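Local atomic coordinates of pyroglutamyl-peptidase I (PDB entry 6LTQ), a protein that probably removes N-terminal pyroglutamyl residues from peptides as a cysteine peptidase, in a thermophilic, keratin-degrading bacterium. Residues S33-K38 / P182-Q187; H51-P56 / T63-E68; I77-G82 / K208-I213; K130-A135 / A145-T150. All coordinates share one frame; numbering follows the deposited sequence.

Contact 1 of 4, residues S33-K38 / P182-Q187; sequences SMRIVK and PFLPEQ
R35 of helix 32-40 reaches out to E186 and L184, which sit at the start of helix 185-189, and this one arginine makes all of the direct contact between the two segments. The CA atoms of R35 and L184 are still 9.9 Å apart, so the gap is closed by side chains. From CB, which points at 182-187, CG runs anti to the arginine's own carbonyl carbon (chi1 -61°), and R35 CG comes within 4.5 Å of L184 CD1. The chain then bends at chi2 and again at chi3; CD and NE meet nothing closer, and NH2 makes the nearest approaches. One face of the guanidinium lies over L184 CD1, with R35 NH2 4.3 Å from that methyl carbon, while the edge of the group is turned to the carboxylate of E186. R35 NH2 stands 3.8 Å from E186 OE1, a long salt bridge, and 3.9 Å from E186 OE2. Because one nitrogen faces both oxygens, and the two planes are 65° apart, this is not a flat, two-pronged pair.

L184 is also the N-cap residue of helix 185-189. Its backbone N donates to Q187 OE1 at 2.9 Å, with an N-H...O angle of 163°, and Q187 NE2 is held in turn by Q83 and E28. V30 and L203 of the same chain also pack against R35, and E186 lies against K142 of the second subunit. The contact is small and mixed, partly apolar over L184 and partly a long, probably weak ion pair, joining the two helices near a subunit boundary.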
loop_
_atom_site.group_PDB
_atom_site.type_symbol
_atom_site.label_atom_id
_atom_site.label_comp_id
_atom_site.label_asym_id
_atom_site.label_seq_id
_atom_site.Cartn_x
_atom_site.Cartn_y
_atom_site.Cartn_z
ATOM N N SER D 33 -6.294 21.850 -4.055
ATOM C CA SER D 33 -7.459 22.578 -3.549
ATOM C C SER D 33 -7.451 24.035 -4.020
ATOM O O SER D 33 -8.483 24.555 -4.453
ATOM C CB SER D 33 -7.555 22.478 -2.026
ATOM O OG SER D 33 -6.437 23.029 -1.360
ATOM N N MET D 34 -6.306 24.709 -3.918
ATOM C CA MET D 34 -6.219 26.100 -4.378
ATOM C C MET D 34 -6.502 26.203 -5.878
ATOM O O MET D 34 -7.272 27.067 -6.317
ATOM C CB MET D 34 -4.831 26.662 -4.040
ATOM C CG MET D 34 -4.560 28.167 -4.395
ATOM S SD MET D 34 -2.935 28.599 -3.740
ATOM C CE MET D 34 -2.666 30.165 -4.578
ATOM N N ARG D 35 -5.923 25.301 -6.683
ATOM C CA ARG D 35 -6.139 25.377 -8.130
ATOM C C ARG D 35 -7.602 25.173 -8.505
ATOM O O ARG D 35 -8.120 25.878 -9.378
ATOM C CB ARG D 35 -5.284 24.348 -8.863
ATOM C CG ARG D 35 -3.813 24.532 -8.662
ATOM C CD ARG D 35 -3.243 25.514 -9.662
ATOM N NE ARG D 35 -3.525 25.116 -11.035
ATOM C CZ ARG D 35 -2.691 24.406 -11.787
ATOM N NH1 ARG D 35 -3.026 24.091 -13.033
ATOM N NH2 ARG D 35 -1.525 24.006 -11.292
ATOM N N ILE D 36 -8.288 24.212 -7.870
ATOM C CA ILE D 36 -9.704 23.982 -8.177
ATOM C C ILE D 36 -10.538 25.199 -7.802
ATOM O O ILE D 36 -11.480 25.575 -8.516
ATOM C CB ILE D 36 -10.239 22.728 -7.458
ATOM C CG1 ILE D 36 -9.564 21.452 -7.950
ATOM C CG2 ILE D 36 -11.771 22.608 -7.630
ATOM C CD1 ILE D 36 -10.040 20.222 -7.155
ATOM N N VAL D 37 -10.251 25.790 -6.639
ATOM C CA VAL D 37 -11.017 26.949 -6.201
ATOM C C VAL D 37 -10.844 28.092 -7.204
ATOM O O VAL D 37 -11.824 28.733 -7.613
ATOM C CB VAL D 37 -10.592 27.366 -4.781
ATOM C CG1 VAL D 37 -11.163 28.758 -4.447
ATOM C CG2 VAL D 37 -11.073 26.346 -3.737
ATOM N N LYS D 38 -9.604 28.323 -7.644
ATOM C CA LYS D 38 -9.344 29.345 -8.662
ATOM C C LYS D 38 -10.078 29.016 -9.949
ATOM O O LYS D 38 -10.654 29.901 -10.589
ATOM C CB LYS D 38 -7.840 29.470 -8.934
ATOM C CG LYS D 38 -7.008 30.004 -7.767
ATOM C CD LYS D 38 -5.521 30.137 -8.167
ATOM C CE LYS D 38 -4.986 28.866 -8.858
ATOM N NZ LYS D 38 -3.497 28.831 -9.004
ATOM N N PRO D 182 -6.454 13.967 -4.299
ATOM C CA PRO D 182 -5.148 13.403 -4.669
ATOM C C PRO D 182 -4.160 14.492 -5.056
ATOM O O PRO D 182 -4.535 15.612 -5.397
ATOM C CB PRO D 182 -5.469 12.516 -5.892
ATOM C CG PRO D 182 -6.945 12.174 -5.760
ATOM C CD PRO D 182 -7.561 13.427 -5.118
ATOM N N PHE D 183 -2.877 14.135 -5.013
ATOM C CA PHE D 183 -1.867 14.918 -5.722
ATOM C C PHE D 183 -2.277 15.123 -7.178
ATOM O O PHE D 183 -2.890 14.248 -7.801
ATOM C CB PHE D 183 -0.530 14.189 -5.713
ATOM C CG PHE D 183 0.313 14.441 -4.508
ATOM C CD1 PHE D 183 0.427 15.712 -3.960
ATOM C CD2 PHE D 183 1.037 13.413 -3.959
ATOM C CE1 PHE D 183 1.253 15.936 -2.876
ATOM C CE2 PHE D 183 1.865 13.632 -2.857
ATOM C CZ PHE D 183 1.969 14.895 -2.324
ATOM N N LEU D 184 -1.926 16.285 -7.731
ATOM C CA LEU D 184 -1.927 16.439 -9.174
ATOM C C LEU D 184 -0.776 15.635 -9.777
ATOM O O LEU D 184 0.258 15.437 -9.130
ATOM C CB LEU D 184 -1.776 17.916 -9.579
ATOM C CG LEU D 184 -2.897 18.860 -9.125
ATOM C CD1 LEU D 184 -2.497 20.317 -9.418
ATOM C CD2 LEU D 184 -4.236 18.540 -9.784
ATOM N N PRO D 185 -0.922 15.173 -11.018
ATOM C CA PRO D 185 0.186 14.433 -11.648
ATOM C C PRO D 185 1.501 15.205 -11.634
ATOM O O PRO D 185 2.563 14.610 -11.386
ATOM C CB PRO D 185 -0.326 14.181 -13.067
ATOM C CG PRO D 185 -1.825 14.213 -12.935
ATOM C CD PRO D 185 -2.113 15.256 -11.876
ATOM N N GLU D 186 1.463 16.530 -11.813
ATOM C CA GLU D 186 2.718 17.286 -11.793
ATOM C C GLU D 186 3.420 17.219 -10.437
ATOM O O GLU D 186 4.654 17.314 -10.372
ATOM C CB GLU D 186 2.456 18.736 -12.183
ATOM C CG GLU D 186 1.570 19.460 -11.207
ATOM C CD GLU D 186 0.968 20.703 -11.808
ATOM O OE1 GLU D 186 1.520 21.801 -11.562
ATOM O OE2 GLU D 186 -0.046 20.576 -12.530
ATOM N N GLN D 187 2.663 17.038 -9.346
ATOM C CA GLN D 187 3.280 16.920 -8.024
ATOM C C GLN D 187 3.952 15.568 -7.827
ATOM O O GLN D 187 4.893 15.459 -7.033
ATOM C CB GLN D 187 2.243 17.122 -6.910
ATOM C CG GLN D 187 1.581 18.506 -6.931
ATOM C CD GLN D 187 0.506 18.667 -5.870
ATOM O OE1 GLN D 187 -0.640 18.265 -6.074
ATOM N NE2 GLN D 187 0.875 19.267 -4.726
#

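Contact 2 of 4, residues H51-P56 / T63-E68; sequences HTLILP and TEVLEE
L53 is the first residue of 51-56 to reach helix 63-68, and it meets two neighbours there. Its CD1 lies 4.2 Å from V65 CG1, while L53 CD2, the other branch, faces L66 CD1 at 4.4 Å. L66 is also touched by V159 and S163 of helix 158-170. I54 directs its CB away from the helix, and its side chain packs on M34 and V37 of helix 32-40, on the other face of the sheet.

L55 comes next and puts CD2 into the angle between two helix residues. With CG anti to the carbonyl carbon (chi1 -59°), this methyl is 3.9 Å from V65 CG1, and L55 CD2 is 4.1 Å from L66 CB. L55 and V65 lie alongside one another, pointing opposite ways. Strand 48-55 and helix 59-72 are joined by a short turn, and their segments run nearly antiparallel, at 161° with axes 8.8 Å apart. This is the first half of a right-handed beta-alpha-beta crossover, completed by strand 77-83, in the alpha/beta sandwich expected of this peptidase family. The strand itself bonds to strand 15-22, and L18 of that strand touches both L53 and L66.

P56, just beyond the strand, turns to the other branch of the valine: the CD corner of the proline ring meets V65 CG2 at 3.9 Å.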
loop_
_atom_site.group_PDB
_atom_site.type_symbol
_atom_site.label_atom_id
_atom_site.label_comp_id
_atom_site.label_asym_id
_atom_site.label_seq_id
_atom_site.Cartn_x
_atom_site.Cartn_y
_atom_site.Cartn_z
ATOM N N HIS D 51 -19.278 31.471 -2.877
ATOM C CA HIS D 51 -18.134 32.172 -2.308
ATOM C C HIS D 51 -16.898 31.287 -2.372
ATOM O O HIS D 51 -16.982 30.066 -2.224
ATOM C CB HIS D 51 -18.382 32.545 -0.847
ATOM C CG HIS D 51 -19.612 33.365 -0.621
ATOM N ND1 HIS D 51 -19.566 34.642 -0.099
ATOM C CD2 HIS D 51 -20.922 33.086 -0.827
ATOM C CE1 HIS D 51 -20.797 35.111 0.008
ATOM N NE2 HIS D 51 -21.636 34.189 -0.428
ATOM N N THR D 52 -15.745 31.907 -2.578
ATOM C CA THR D 52 -14.489 31.174 -2.560
ATOM C C THR D 52 -13.516 31.829 -1.593
ATOM O O THR D 52 -13.603 33.031 -1.318
ATOM C CB THR D 52 -13.850 31.078 -3.951
ATOM O OG1 THR D 52 -13.565 32.392 -4.452
ATOM C CG2 THR D 52 -14.783 30.327 -4.911
ATOM N N LEU D 53 -12.595 31.024 -1.065
ATOM C CA LEU D 53 -11.626 31.529 -0.105
ATOM C C LEU D 53 -10.450 30.569 -0.037
ATOM O O LEU D 53 -10.652 29.362 0.110
ATOM C CB LEU D 53 -12.281 31.696 1.271
ATOM C CG LEU D 53 -11.310 32.066 2.387
ATOM C CD1 LEU D 53 -10.788 33.479 2.144
ATOM C CD2 LEU D 53 -12.047 32.030 3.715
ATOM N N ILE D 54 -9.236 31.101 -0.146
ATOM C CA ILE D 54 -8.017 30.325 0.040
ATOM C C ILE D 54 -7.505 30.571 1.453
ATOM O O ILE D 54 -7.350 31.726 1.877
ATOM C CB ILE D 54 -6.953 30.688 -1.005
ATOM C CG1 ILE D 54 -7.506 30.499 -2.417
ATOM C CG2 ILE D 54 -5.700 29.850 -0.803
ATOM C CD1 ILE D 54 -7.960 29.096 -2.702
ATOM N N LEU D 55 -7.260 29.494 2.187
ATOM C CA LEU D 55 -6.823 29.587 3.573
ATOM C C LEU D 55 -5.338 29.320 3.700
ATOM O O LEU D 55 -4.767 28.527 2.938
ATOM C CB LEU D 55 -7.591 28.578 4.438
ATOM C CG LEU D 55 -9.099 28.763 4.414
ATOM C CD1 LEU D 55 -9.777 27.553 5.065
ATOM C CD2 LEU D 55 -9.512 30.053 5.132
ATOM N N PRO D 56 -4.685 29.949 4.671
ATOM C CA PRO D 56 -3.288 29.625 4.935
ATOM C C PRO D 56 -3.179 28.293 5.660
ATOM O O PRO D 56 -4.025 27.926 6.475
ATOM C CB PRO D 56 -2.827 30.770 5.843
ATOM C CG PRO D 56 -4.075 31.163 6.563
ATOM C CD PRO D 56 -5.202 30.986 5.590
ATOM N N THR D 63 -8.074 29.290 10.924
ATOM C CA THR D 63 -9.426 29.503 11.421
ATOM C C THR D 63 -9.722 30.977 11.695
ATOM O O THR D 63 -10.895 31.346 11.751
ATOM C CB THR D 63 -9.696 28.693 12.697
ATOM O OG1 THR D 63 -8.656 28.929 13.660
ATOM C CG2 THR D 63 -9.777 27.185 12.376
ATOM N N GLU D 64 -8.695 31.806 11.910
ATOM C CA GLU D 64 -8.929 33.246 12.003
ATOM C C GLU D 64 -9.408 33.790 10.666
ATOM O O GLU D 64 -10.448 34.453 10.596
ATOM C CB GLU D 64 -7.664 33.969 12.457
ATOM C CG GLU D 64 -7.461 33.950 13.954
ATOM C CD GLU D 64 -6.170 34.623 14.362
ATOM O OE1 GLU D 64 -5.403 35.049 13.463
ATOM O OE2 GLU D 64 -5.923 34.725 15.580
ATOM N N VAL D 65 -8.679 33.478 9.584
ATOM C CA VAL D 65 -9.123 33.888 8.254
ATOM C C VAL D 65 -10.510 33.330 7.971
ATOM O O VAL D 65 -11.393 34.048 7.497
ATOM C CB VAL D 65 -8.110 33.454 7.178
ATOM C CG1 VAL D 65 -8.644 33.762 5.789
ATOM C CG2 VAL D 65 -6.742 34.108 7.407
ATOM N N LEU D 66 -10.739 32.047 8.287
ATOM C CA LEU D 66 -12.061 31.457 8.058
ATOM C C LEU D 66 -13.119 32.115 8.930
ATOM O O LEU D 66 -14.238 32.378 8.470
ATOM C CB LEU D 66 -12.038 29.943 8.320
ATOM C CG LEU D 66 -13.377 29.205 8.131
ATOM C CD1 LEU D 66 -13.907 29.310 6.699
ATOM C CD2 LEU D 66 -13.288 27.720 8.540
ATOM N N GLU D 67 -12.808 32.336 10.212
ATOM C CA GLU D 67 -13.770 33.003 11.081
ATOM C C GLU D 67 -14.065 34.407 10.572
ATOM O O GLU D 67 -15.223 34.841 10.565
ATOM C CB GLU D 67 -13.249 33.056 12.521
ATOM C CG GLU D 67 -14.190 33.761 13.506
ATOM C CD GLU D 67 -15.592 33.170 13.532
ATOM O OE1 GLU D 67 -15.759 31.977 13.207
ATOM O OE2 GLU D 67 -16.539 33.900 13.886
ATOM N N GLU D 68 -13.028 35.105 10.095
ATOM C CA GLU D 68 -13.207 36.457 9.581
ATOM C C GLU D 68 -14.170 36.451 8.406
ATOM O O GLU D 68 -15.031 37.332 8.296
ATOM C CB GLU D 68 -11.840 37.019 9.164
ATOM C CG GLU D 68 -11.829 38.383 8.470
ATOM C CD GLU D 68 -10.434 38.779 7.939
ATOM O OE1 GLU D 68 -9.765 37.957 7.260
ATOM O OE2 GLU D 68 -9.996 39.920 8.211
#

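Contact 3 of 4, residues I77-G82 / K208-I213; sequences IALHLG and KAVRLI
L79 and L81, two residues apart on strand 77-83, send their side chains to the same face of the sheet, where V210 and I213 of helix 203-215 meet them. The two leucines take different first torsions. In L79, CG stands opposite the backbone N (chi1 -177°), and its CD2 reaches I213 CG2 at 3.9 Å as the two side chains pass at a slant; that isoleucine branch likewise stands opposite its own backbone N. The same methyl, L79 CD2, lies 4.3 Å from V210 CG1, so it rests between residues one helical turn apart. L81 instead carries CG anti to its carbonyl carbon (chi1 -52°), as V210 carries CG2, and the two approach head on. V210 CG2 faces both methyls of L81, with L81 CD2 3.9 Å away, while V210 CG1 lies between L79 CD2 and L81 CD1.

The segments run almost antiparallel, at 170°. L19 of strand 15-22 and I36 of helix 32-40 also touch V210 and fill out the cluster. All four contacting residues are buried, and only methyl groups touch across the interface. Its attraction is thus one of dispersion and exclusion of water, which seats helix 203-215 on the central sheet without any directional bond.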
loop_
_atom_site.group_PDB
_atom_site.type_symbol
_atom_site.label_atom_id
_atom_site.label_comp_id
_atom_site.label_asym_id
_atom_site.label_seq_id
_atom_site.Cartn_x
_atom_site.Cartn_y
_atom_site.Cartn_z
ATOM N N ILE D 77 -23.538 26.419 3.377
ATOM C CA ILE D 77 -22.785 25.161 3.298
ATOM C C ILE D 77 -21.327 25.482 3.048
ATOM O O ILE D 77 -20.996 26.204 2.099
ATOM C CB ILE D 77 -23.295 24.235 2.184
ATOM C CG1 ILE D 77 -24.816 24.215 2.148
ATOM C CG2 ILE D 77 -22.720 22.815 2.363
ATOM C CD1 ILE D 77 -25.356 23.674 0.861
ATOM N N ALA D 78 -20.454 24.890 3.848
ATOM C CA ALA D 78 -19.023 25.006 3.646
ATOM C C ALA D 78 -18.570 23.727 2.957
ATOM O O ALA D 78 -18.874 22.627 3.430
ATOM C CB ALA D 78 -18.295 25.211 4.972
ATOM N N LEU D 79 -17.924 23.871 1.811
ATOM C CA LEU D 79 -17.326 22.750 1.090
ATOM C C LEU D 79 -15.833 23.012 1.152
ATOM O O LEU D 79 -15.304 23.837 0.397
ATOM C CB LEU D 79 -17.847 22.664 -0.342
ATOM C CG LEU D 79 -17.385 21.499 -1.229
ATOM C CD1 LEU D 79 -17.585 20.173 -0.508
ATOM C CD2 LEU D 79 -18.133 21.495 -2.579
ATOM N N HIS D 80 -15.157 22.351 2.088
ATOM C CA HIS D 80 -13.737 22.560 2.289
ATOM C C HIS D 80 -12.954 21.561 1.449
ATOM O O HIS D 80 -13.198 20.349 1.531
ATOM C CB HIS D 80 -13.354 22.389 3.757
ATOM C CG HIS D 80 -13.985 23.382 4.675
ATOM N ND1 HIS D 80 -13.779 24.744 4.561
ATOM C CD2 HIS D 80 -14.801 23.209 5.739
ATOM C CE1 HIS D 80 -14.452 25.364 5.517
ATOM N NE2 HIS D 80 -15.080 24.454 6.245
ATOM N N LEU D 81 -12.006 22.068 0.665
ATOM C CA LEU D 81 -11.119 21.229 -0.128
ATOM C C LEU D 81 -9.721 21.233 0.460
ATOM O O LEU D 81 -9.244 22.258 0.955
ATOM C CB LEU D 81 -11.044 21.692 -1.587
ATOM C CG LEU D 81 -12.355 21.891 -2.340
ATOM C CD1 LEU D 81 -12.061 22.310 -3.797
ATOM C CD2 LEU D 81 -13.262 20.641 -2.278
ATOM N N GLY D 82 -9.048 20.090 0.373
ATOM C CA GLY D 82 -7.681 20.014 0.837
ATOM C C GLY D 82 -6.922 18.936 0.093
ATOM O O GLY D 82 -7.513 18.044 -0.526
ATOM N N LYS D 208 -13.889 18.429 -12.188
ATOM C CA LYS D 208 -15.183 17.859 -12.525
ATOM C C LYS D 208 -15.859 17.268 -11.288
ATOM O O LYS D 208 -17.077 17.422 -11.098
ATOM C CB LYS D 208 -15.020 16.808 -13.629
ATOM C CG LYS D 208 -16.311 16.086 -13.976
ATOM C CD LYS D 208 -16.138 15.099 -15.141
ATOM C CE LYS D 208 -17.433 14.351 -15.444
ATOM N NZ LYS D 208 -17.314 13.403 -16.599
ATOM N N ALA D 209 -15.088 16.610 -10.417
ATOM C CA ALA D 209 -15.696 16.012 -9.235
ATOM C C ALA D 209 -16.318 17.078 -8.337
ATOM O O ALA D 209 -17.472 16.954 -7.910
ATOM C CB ALA D 209 -14.659 15.196 -8.463
ATOM N N VAL D 210 -15.568 18.146 -8.058
ATOM C CA VAL D 210 -16.081 19.201 -7.193
ATOM C C VAL D 210 -17.245 19.915 -7.870
ATOM O O VAL D 210 -18.235 20.275 -7.216
ATOM C CB VAL D 210 -14.948 20.163 -6.804
ATOM C CG1 VAL D 210 -15.501 21.352 -6.011
ATOM C CG2 VAL D 210 -13.891 19.402 -5.966
ATOM N N ARG D 211 -17.154 20.107 -9.191
ATOM C CA ARG D 211 -18.259 20.691 -9.957
ATOM C C ARG D 211 -19.528 19.874 -9.787
ATOM O O ARG D 211 -20.601 20.420 -9.505
ATOM C CB ARG D 211 -17.809 20.826 -11.420
ATOM C CG ARG D 211 -18.747 21.519 -12.422
ATOM C CD ARG D 211 -18.842 20.879 -13.763
ATOM N NE ARG D 211 -17.520 20.813 -14.396
ATOM C CZ ARG D 211 -17.205 20.393 -15.628
ATOM N NH1 ARG D 211 -18.114 20.180 -16.567
ATOM N NH2 ARG D 211 -15.888 20.384 -15.985
ATOM N N LEU D 212 -19.400 18.552 -9.851
ATOM C CA LEU D 212 -20.562 17.687 -9.707
ATOM C C LEU D 212 -21.162 17.760 -8.309
ATOM O O LEU D 212 -22.380 17.604 -8.145
ATOM C CB LEU D 212 -20.201 16.238 -10.046
ATOM C CG LEU D 212 -20.072 15.904 -11.536
ATOM C CD1 LEU D 212 -19.268 14.603 -11.744
ATOM C CD2 LEU D 212 -21.461 15.806 -12.176
ATOM N N ILE D 213 -20.324 17.908 -7.280
ATOM C CA ILE D 213 -20.864 18.052 -5.931
ATOM C C ILE D 213 -21.688 19.334 -5.841
ATOM O O ILE D 213 -22.815 19.342 -5.328
ATOM C CB ILE D 213 -19.740 18.035 -4.882
ATOM C CG1 ILE D 213 -19.014 16.674 -4.848
ATOM C CG2 ILE D 213 -20.316 18.365 -3.495
ATOM C CD1 ILE D 213 -17.747 16.708 -4.010
#

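Contact 4 of 4, residues K130-A135 / A145-T150; sequences KIKAVA and AFVSYT
Helix 131-135 and strand 145-148 run nearly antiparallel, at 157° with axes 8.0 Å apart, and their backbones come nearest at A135 and A145, whose CA atoms lie 5.6 Å apart. V147 supplies most of the strand's side of the contact. Its CG2, anti to the carbonyl carbon while CG1 is anti to N (chi1 175°), is touched by three helix residues. I131 and V147 meet tip to tip through I131 CD1 and V147 CG1, 4.2 Å apart, and farther back on the isoleucine I131 CG1 is 4.1 Å from V147 CG2. A135 CB approaches the same V147 CG2, also at 4.1 Å, from one turn further along the helix. K132 crosses V147 at about a right angle, its CD 3.9 Å from V147 CG2, and the chain is folded by bends at chi2, chi3 and chi4. At the far end the small A145 CB lies 4.4 Å from A135 O, consistent with the close backbone approach there.

Strand 145-148 pairs with strand 90-97, and L92 of that strand touches I131 and A135, so helix 131-140 lies over one face of strands 145-148 and 90-97. The ammonium of K132 forms salt bridges with D114 and D101 of the third subunit. The lysine therefore does two jobs: its CD methylene packs on V147 within the subunit, while its charge binds the neighbour, probably tying this apolar packing to assembly of the tetramer.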
loop_
_atom_site.group_PDB
_atom_site.type_symbol
_atom_site.label_atom_id
_atom_site.label_comp_id
_atom_site.label_asym_id
_atom_site.label_seq_id
_atom_site.Cartn_x
_atom_site.Cartn_y
_atom_site.Cartn_z
ATOM N N LYS D 130 -25.287 14.086 3.406
ATOM C CA LYS D 130 -25.514 12.694 3.015
ATOM C C LYS D 130 -24.287 12.198 2.251
ATOM O O LYS D 130 -24.250 12.141 1.021
ATOM C CB LYS D 130 -26.776 12.570 2.185
ATOM C CG LYS D 130 -28.029 13.043 2.912
ATOM C CD LYS D 130 -29.217 13.032 1.970
ATOM C CE LYS D 130 -29.791 11.628 1.832
ATOM N NZ LYS D 130 -30.943 11.396 2.755
ATOM N N ILE D 131 -23.249 11.846 3.010
ATOM C CA ILE D 131 -21.940 11.658 2.401
ATOM C C ILE D 131 -21.903 10.406 1.526
ATOM O O ILE D 131 -21.205 10.383 0.499
ATOM C CB ILE D 131 -20.859 11.662 3.500
ATOM C CG1 ILE D 131 -19.453 11.669 2.891
ATOM C CG2 ILE D 131 -21.051 10.519 4.508
ATOM C CD1 ILE D 131 -18.374 11.985 3.938
ATOM N N LYS D 132 -22.661 9.358 1.874
ATOM C CA LYS D 132 -22.661 8.172 1.020
ATOM C C LYS D 132 -23.297 8.469 -0.327
ATOM O O LYS D 132 -22.872 7.926 -1.360
ATOM C CB LYS D 132 -23.411 7.015 1.693
ATOM C CG LYS D 132 -22.801 6.546 2.995
ATOM C CD LYS D 132 -21.450 5.904 2.800
ATOM C CE LYS D 132 -21.603 4.400 2.688
ATOM N NZ LYS D 132 -22.515 3.887 3.744
ATOM N N ALA D 133 -24.311 9.338 -0.341
ATOM C CA ALA D 133 -24.920 9.732 -1.603
ATOM C C ALA D 133 -23.956 10.543 -2.469
ATOM O O ALA D 133 -24.000 10.434 -3.702
ATOM C CB ALA D 133 -26.213 10.520 -1.341
ATOM N N VAL D 134 -23.093 11.363 -1.864
ATOM C CA VAL D 134 -22.075 12.057 -2.653
ATOM C C VAL D 134 -21.150 11.035 -3.313
ATOM O O VAL D 134 -20.898 11.088 -4.520
ATOM C CB VAL D 134 -21.274 13.039 -1.779
ATOM C CG1 VAL D 134 -20.246 13.815 -2.636
ATOM C CG2 VAL D 134 -22.193 14.007 -1.046
ATOM N N ALA D 135 -20.658 10.079 -2.517
ATOM C CA ALA D 135 -19.757 9.056 -3.051
ATOM C C ALA D 135 -20.431 8.263 -4.148
ATOM O O ALA D 135 -19.818 7.971 -5.182
ATOM C CB ALA D 135 -19.289 8.119 -1.931
ATOM N N ALA D 145 -14.081 7.520 -5.890
ATOM C CA ALA D 145 -14.454 8.307 -4.724
ATOM C C ALA D 145 -14.781 7.352 -3.595
ATOM O O ALA D 145 -15.234 6.228 -3.835
ATOM C CB ALA D 145 -15.657 9.233 -5.000
ATOM N N PHE D 146 -14.520 7.787 -2.368
ATOM C CA PHE D 146 -14.807 6.908 -1.245
ATOM C C PHE D 146 -14.932 7.742 0.019
ATOM O O PHE D 146 -14.543 8.916 0.067
ATOM C CB PHE D 146 -13.718 5.823 -1.090
ATOM C CG PHE D 146 -12.312 6.363 -1.136
ATOM C CD1 PHE D 146 -11.686 6.815 0.018
ATOM C CD2 PHE D 146 -11.624 6.428 -2.346
ATOM C CE1 PHE D 146 -10.372 7.306 -0.021
ATOM C CE2 PHE D 146 -10.314 6.951 -2.399
ATOM C CZ PHE D 146 -9.693 7.376 -1.242
ATOM N N VAL D 147 -15.461 7.116 1.056
ATOM C CA VAL D 147 -15.678 7.787 2.328
ATOM C C VAL D 147 -14.532 7.448 3.266
ATOM O O VAL D 147 -14.169 6.272 3.431
ATOM C CB VAL D 147 -17.033 7.391 2.939
ATOM C CG1 VAL D 147 -17.184 7.999 4.335
ATOM C CG2 VAL D 147 -18.170 7.848 2.016
ATOM N N SER D 148 -13.986 8.473 3.905
ATOM C CA SER D 148 -12.889 8.355 4.849
ATOM C C SER D 148 -13.378 8.747 6.236
ATOM O O SER D 148 -14.283 9.580 6.379
ATOM C CB SER D 148 -11.713 9.261 4.430
ATOM O OG SER D 148 -10.798 9.471 5.502
ATOM N N TYR D 149 -12.778 8.142 7.263
ATOM C CA TYR D 149 -13.164 8.416 8.642
ATOM C C TYR D 149 -12.062 9.081 9.444
ATOM O O TYR D 149 -12.211 9.252 10.660
ATOM C CB TYR D 149 -13.633 7.125 9.332
ATOM C CG TYR D 149 -14.959 6.707 8.780
ATOM C CD1 TYR D 149 -15.059 6.070 7.551
ATOM C CD2 TYR D 149 -16.133 7.000 9.471
ATOM C CE1 TYR D 149 -16.336 5.717 7.026
ATOM C CE2 TYR D 149 -17.359 6.667 8.973
ATOM C CZ TYR D 149 -17.464 6.030 7.758
ATOM O OH TYR D 149 -18.718 5.705 7.283
ATOM N N THR D 150 -10.958 9.469 8.811
ATOM C CA THR D 150 -10.002 10.340 9.474
ATOM C C THR D 150 -9.456 11.318 8.447
ATOM O O THR D 150 -8.960 10.914 7.387
ATOM C CB THR D 150 -8.863 9.558 10.147
ATOM O OG1 THR D 150 -7.857 10.492 10.555
ATOM C CG2 THR D 150 -8.233 8.546 9.207
#

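In the fold
Contacts 2, 3 and 4 reach one mixed sheet, and contact 1 joins them through helix 32-40, which packs on strand 48-55 of contact 2 and on L81 and V210 of contact 3. Contacts 2 and 4 lie on opposite sides of the chain's centre, their own centres about 24 Å apart. Contact 3 touches both, its centre about 16 Å from that of contact 2 and about 12 Å from that of contact 4. Along the chain, contact 2 closes before contact 3 opens, contact 4 is nested inside contact 3, and contact 1 spans contacts 2 and 4 while crossing contact 3. Distant sequence thus shares one core, while contacts 1 and 4 both touch the second subunit.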